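Local coordinates for hexapeptide transferase family protein (Anaplasma phagocytophilum, PDB 3IXC) that probably acts as a transferase of the hexapeptide-repeat family, binds magnesium and forms a three-chain assembly of left-handed beta-helices, at residues G55-G63 with Y183-L191. Numbering follows the deposited sequence. Where two conformers were deposited one is given.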
loop_
_atom_site.group_PDB
_atom_site.type_symbol
_atom_site.label_atom_id
_atom_site.label_comp_id
_atom_site.label_asym_id
_atom_site.label_seq_id
_atom_site.Cartn_x
_atom_site.Cartn_y
_atom_site.Cartn_z
ATOM N N GLY A 55 -5.625 -13.598 17.935
ATOM C CA GLY A 55 -6.637 -13.907 18.939
ATOM C C GLY A 55 -8.048 -14.151 18.440
ATOM O O GLY A 55 -8.345 -13.994 17.250
ATOM N N LYS A 56 -8.908 -14.540 19.382
ATOM C CA LYS A 56 -10.327 -14.788 19.150
ATOM C C LYS A 56 -11.000 -13.623 18.419
ATOM O O LYS A 56 -10.829 -12.469 18.802
ATOM C CB LYS A 56 -11.005 -15.033 20.508
ATOM C CG LYS A 56 -12.506 -14.957 20.525
ATOM C CD LYS A 56 -13.014 -15.267 21.939
ATOM C CE LYS A 56 -14.527 -15.128 22.034
ATOM N NZ LYS A 56 -15.009 -15.518 23.401
ATOM N N ASN A 57 -11.761 -13.939 17.371
ATOM C CA ASN A 57 -12.583 -12.951 16.656
ATOM C C ASN A 57 -11.815 -11.839 15.952
ATOM O O ASN A 57 -12.420 -10.858 15.535
ATOM C CB ASN A 57 -13.644 -12.320 17.578
ATOM C CG ASN A 57 -14.670 -13.329 18.076
ATOM O OD1 ASN A 57 -14.957 -14.341 17.415
ATOM N ND2 ASN A 57 -15.247 -13.047 19.240
ATOM N N ALA A 58 -10.492 -11.976 15.841
ATOM C CA ALA A 58 -9.719 -11.032 15.035
ATOM C C ALA A 58 -10.052 -11.212 13.558
ATOM O O ALA A 58 -10.599 -12.240 13.157
ATOM C CB ALA A 58 -8.222 -11.207 15.273
ATOM N N SER A 59 -9.731 -10.208 12.752
ATOM C CA SER A 59 -9.927 -10.313 11.311
ATOM C C SER A 59 -8.746 -9.671 10.592
ATOM O O SER A 59 -8.381 -8.515 10.847
ATOM C CB SER A 59 -11.280 -9.732 10.857
ATOM O OG SER A 59 -11.490 -8.390 11.294
ATOM N N ILE A 60 -8.135 -10.465 9.726
ATOM C CA ILE A 60 -6.935 -10.072 8.985
ATOM C C ILE A 60 -7.339 -10.074 7.516
ATOM O O ILE A 60 -7.707 -11.117 6.971
ATOM C CB ILE A 60 -5.772 -11.061 9.261
ATOM C CG1 ILE A 60 -5.568 -11.262 10.781
ATOM C CG2 ILE A 60 -4.501 -10.622 8.548
ATOM C CD1 ILE A 60 -5.174 -9.987 11.566
ATOM N N TRP A 61 -7.276 -8.900 6.889
ATOM C CA TRP A 61 -7.963 -8.660 5.615
ATOM C C TRP A 61 -7.098 -8.890 4.369
ATOM O O TRP A 61 -5.959 -9.365 4.461
ATOM C CB TRP A 61 -8.661 -7.282 5.662
ATOM C CG TRP A 61 -9.770 -7.350 6.683
ATOM C CD1 TRP A 61 -9.668 -7.141 8.044
ATOM C CD2 TRP A 61 -11.119 -7.761 6.443
ATOM N NE1 TRP A 61 -10.888 -7.378 8.651
ATOM C CE2 TRP A 61 -11.794 -7.754 7.693
ATOM C CE3 TRP A 61 -11.831 -8.123 5.292
ATOM C CZ2 TRP A 61 -13.149 -8.092 7.820
ATOM C CZ3 TRP A 61 -13.184 -8.453 5.416
ATOM C CH2 TRP A 61 -13.827 -8.434 6.680
ATOM N N TYR A 62 -7.682 -8.630 3.202
ATOM C CA TYR A 62 -7.066 -9.008 1.935
ATOM C C TYR A 62 -5.733 -8.317 1.733
ATOM O O TYR A 62 -5.611 -7.120 1.969
ATOM C CB TYR A 62 -8.014 -8.672 0.794
ATOM C CG TYR A 62 -9.264 -9.514 0.828
ATOM C CD1 TYR A 62 -9.269 -10.800 0.274
ATOM C CD2 TYR A 62 -10.438 -9.034 1.417
ATOM C CE1 TYR A 62 -10.417 -11.594 0.315
ATOM C CE2 TYR A 62 -11.596 -9.826 1.458
ATOM C CZ TYR A 62 -11.567 -11.099 0.904
ATOM O OH TYR A 62 -12.696 -11.887 0.937
ATOM N N GLY A 63 -4.734 -9.094 1.322
ATOM C CA GLY A 63 -3.420 -8.549 1.000
ATOM C C GLY A 63 -2.590 -8.077 2.185
ATOM O O GLY A 63 -1.526 -7.484 1.999
ATOM N N TYR A 183 -16.510 -4.775 12.868
ATOM C CA TYR A 183 -15.618 -5.608 12.068
ATOM C C TYR A 183 -15.722 -7.089 12.405
ATOM O O TYR A 183 -15.609 -7.940 11.509
ATOM C CB TYR A 183 -14.164 -5.095 12.117
ATOM C CG TYR A 183 -13.816 -4.400 10.828
ATOM C CD1 TYR A 183 -13.317 -5.128 9.746
ATOM C CD2 TYR A 183 -14.063 -3.038 10.654
ATOM C CE1 TYR A 183 -13.044 -4.505 8.529
ATOM C CE2 TYR A 183 -13.798 -2.412 9.439
ATOM C CZ TYR A 183 -13.282 -3.158 8.390
ATOM O OH TYR A 183 -13.011 -2.550 7.194
ATOM N N ILE A 184 -15.959 -7.399 13.677
ATOM C CA ILE A 184 -16.218 -8.793 14.051
ATOM C C ILE A 184 -17.457 -9.272 13.296
ATOM O O ILE A 184 -17.426 -10.329 12.656
ATOM C CB ILE A 184 -16.388 -8.982 15.579
ATOM C CG1 ILE A 184 -15.091 -8.602 16.313
ATOM C CG2 ILE A 184 -16.786 -10.443 15.902
ATOM C CD1 ILE A 184 -15.242 -8.465 17.848
ATOM N N ALA A 185 -18.525 -8.477 13.343
ATOM C CA ALA A 185 -19.777 -8.839 12.669
ATOM C C ALA A 185 -19.590 -8.964 11.160
ATOM O O ALA A 185 -20.063 -9.932 10.545
ATOM C CB ALA A 185 -20.873 -7.833 12.996
ATOM N N LEU A 186 -18.886 -7.993 10.578
ATOM C CA LEU A 186 -18.590 -7.982 9.139
ATOM C C LEU A 186 -17.850 -9.248 8.718
ATOM O O LEU A 186 -18.211 -9.892 7.720
ATOM C CB LEU A 186 -17.761 -6.737 8.779
ATOM C CG LEU A 186 -17.473 -6.488 7.289
ATOM C CD1 LEU A 186 -18.766 -6.275 6.497
ATOM C CD2 LEU A 186 -16.557 -5.292 7.114
ATOM N N SER A 187 -16.828 -9.617 9.489
ATOM C CA SER A 187 -16.010 -10.788 9.161
ATOM C C SER A 187 -16.777 -12.112 9.254
ATOM O O SER A 187 -16.403 -13.084 8.595
ATOM C CB SER A 187 -14.746 -10.827 10.025
ATOM O OG SER A 187 -15.042 -11.170 11.370
ATOM N N ARG A 188 -17.850 -12.145 10.055
ATOM C CA ARG A 188 -18.615 -13.378 10.198
ATOM C C ARG A 188 -19.450 -13.694 8.957
ATOM O O ARG A 188 -19.905 -14.823 8.789
ATOM C CB ARG A 188 -19.447 -13.362 11.481
ATOM C CG ARG A 188 -18.608 -13.760 12.679
ATOM C CD ARG A 188 -19.192 -13.307 13.987
ATOM N NE ARG A 188 -18.282 -13.614 15.083
ATOM C CZ ARG A 188 -18.602 -13.497 16.363
ATOM N NH1 ARG A 188 -19.811 -13.077 16.700
ATOM N NH2 ARG A 188 -17.717 -13.797 17.303
ATOM N N GLY A 189 -19.614 -12.707 8.076
ATOM C CA GLY A 189 -20.354 -12.901 6.832
ATOM C C GLY A 189 -19.506 -13.497 5.725
ATOM O O GLY A 189 -20.011 -13.776 4.631
ATOM N N TYR A 190 -18.218 -13.680 6.011
ATOM C CA TYR A 190 -17.297 -14.340 5.103
ATOM C C TYR A 190 -17.220 -15.831 5.451
ATOM O O TYR A 190 -17.643 -16.663 4.646
ATOM C CB TYR A 190 -15.912 -13.680 5.148
ATOM C CG TYR A 190 -15.853 -12.316 4.475
ATOM C CD1 TYR A 190 -16.347 -11.178 5.110
ATOM C CD2 TYR A 190 -15.300 -12.170 3.196
ATOM C CE1 TYR A 190 -16.305 -9.930 4.494
ATOM C CE2 TYR A 190 -15.253 -10.926 2.574
ATOM C CZ TYR A 190 -15.755 -9.815 3.229
ATOM O OH TYR A 190 -15.713 -8.581 2.624
ATOM N N LEU A 191 -16.719 -16.130 6.657
ATOM C CA LEU A 191 -16.392 -17.488 7.140
ATOM C C LEU A 191 -17.416 -18.560 6.780
ATOM O O LEU A 191 -18.450 -18.686 7.439
ATOM C CB LEU A 191 -16.192 -17.478 8.669
ATOM C CG LEU A 191 -15.045 -16.673 9.294
ATOM C CD1 LEU A 191 -15.355 -16.348 10.751
ATOM C CD2 LEU A 191 -13.727 -17.432 9.173
ATOM O OXT LEU A 191 -17.224 -19.338 5.846
HETATM O O HOH W 1 -17.659 -14.428 20.220
#
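Trp-61, just after strand 59-60, reaches onto the C-terminal helix, its indole meeting Tyr-183 at one face and Tyr-190 at its outer edge. Its CB points at the helix. With CG anti to the carbonyl carbon (chi1 -67°), the indole extends toward Tyr-190. NE1 makes a weak hydrogen bond back to Ser-59 OG, 2.9 Å away. Tyr-183 turns its edge to the indole face, an offset edge-to-face pair with planes at 85° for the five-membered ring. Tyr-183 CD1 comes within 3.5 Å of Trp-61 NE1. Further out, Trp-61 CZ2 meets Ser-187 CB at 3.9 Å. Trp-61 CH2 touches Leu-186 CG. At the far edge Trp-61 CZ3 points to the face of Tyr-190, 3.6 Å from Tyr-190 CE1.

Residues 55-63 belong to one coil of a left-handed beta-helix, and helix 170-188 packs along its flank. Tyr-183 OH is hydrogen-bonded to Arg-67 of the second subunit, and Tyr-190 OH to Asp-69 of that subunit. The same Arg-67 makes a cation-pi contact with Trp-61.

At the other end, Arg-188 NH2 donates to Asn-57 OD1 at 2.8 Å, from above the carbonyl plane. A water accepts from both Arg-188 NH2 and Asn-57 ND2. Ile-184 CG2 packs on one guanidinium face.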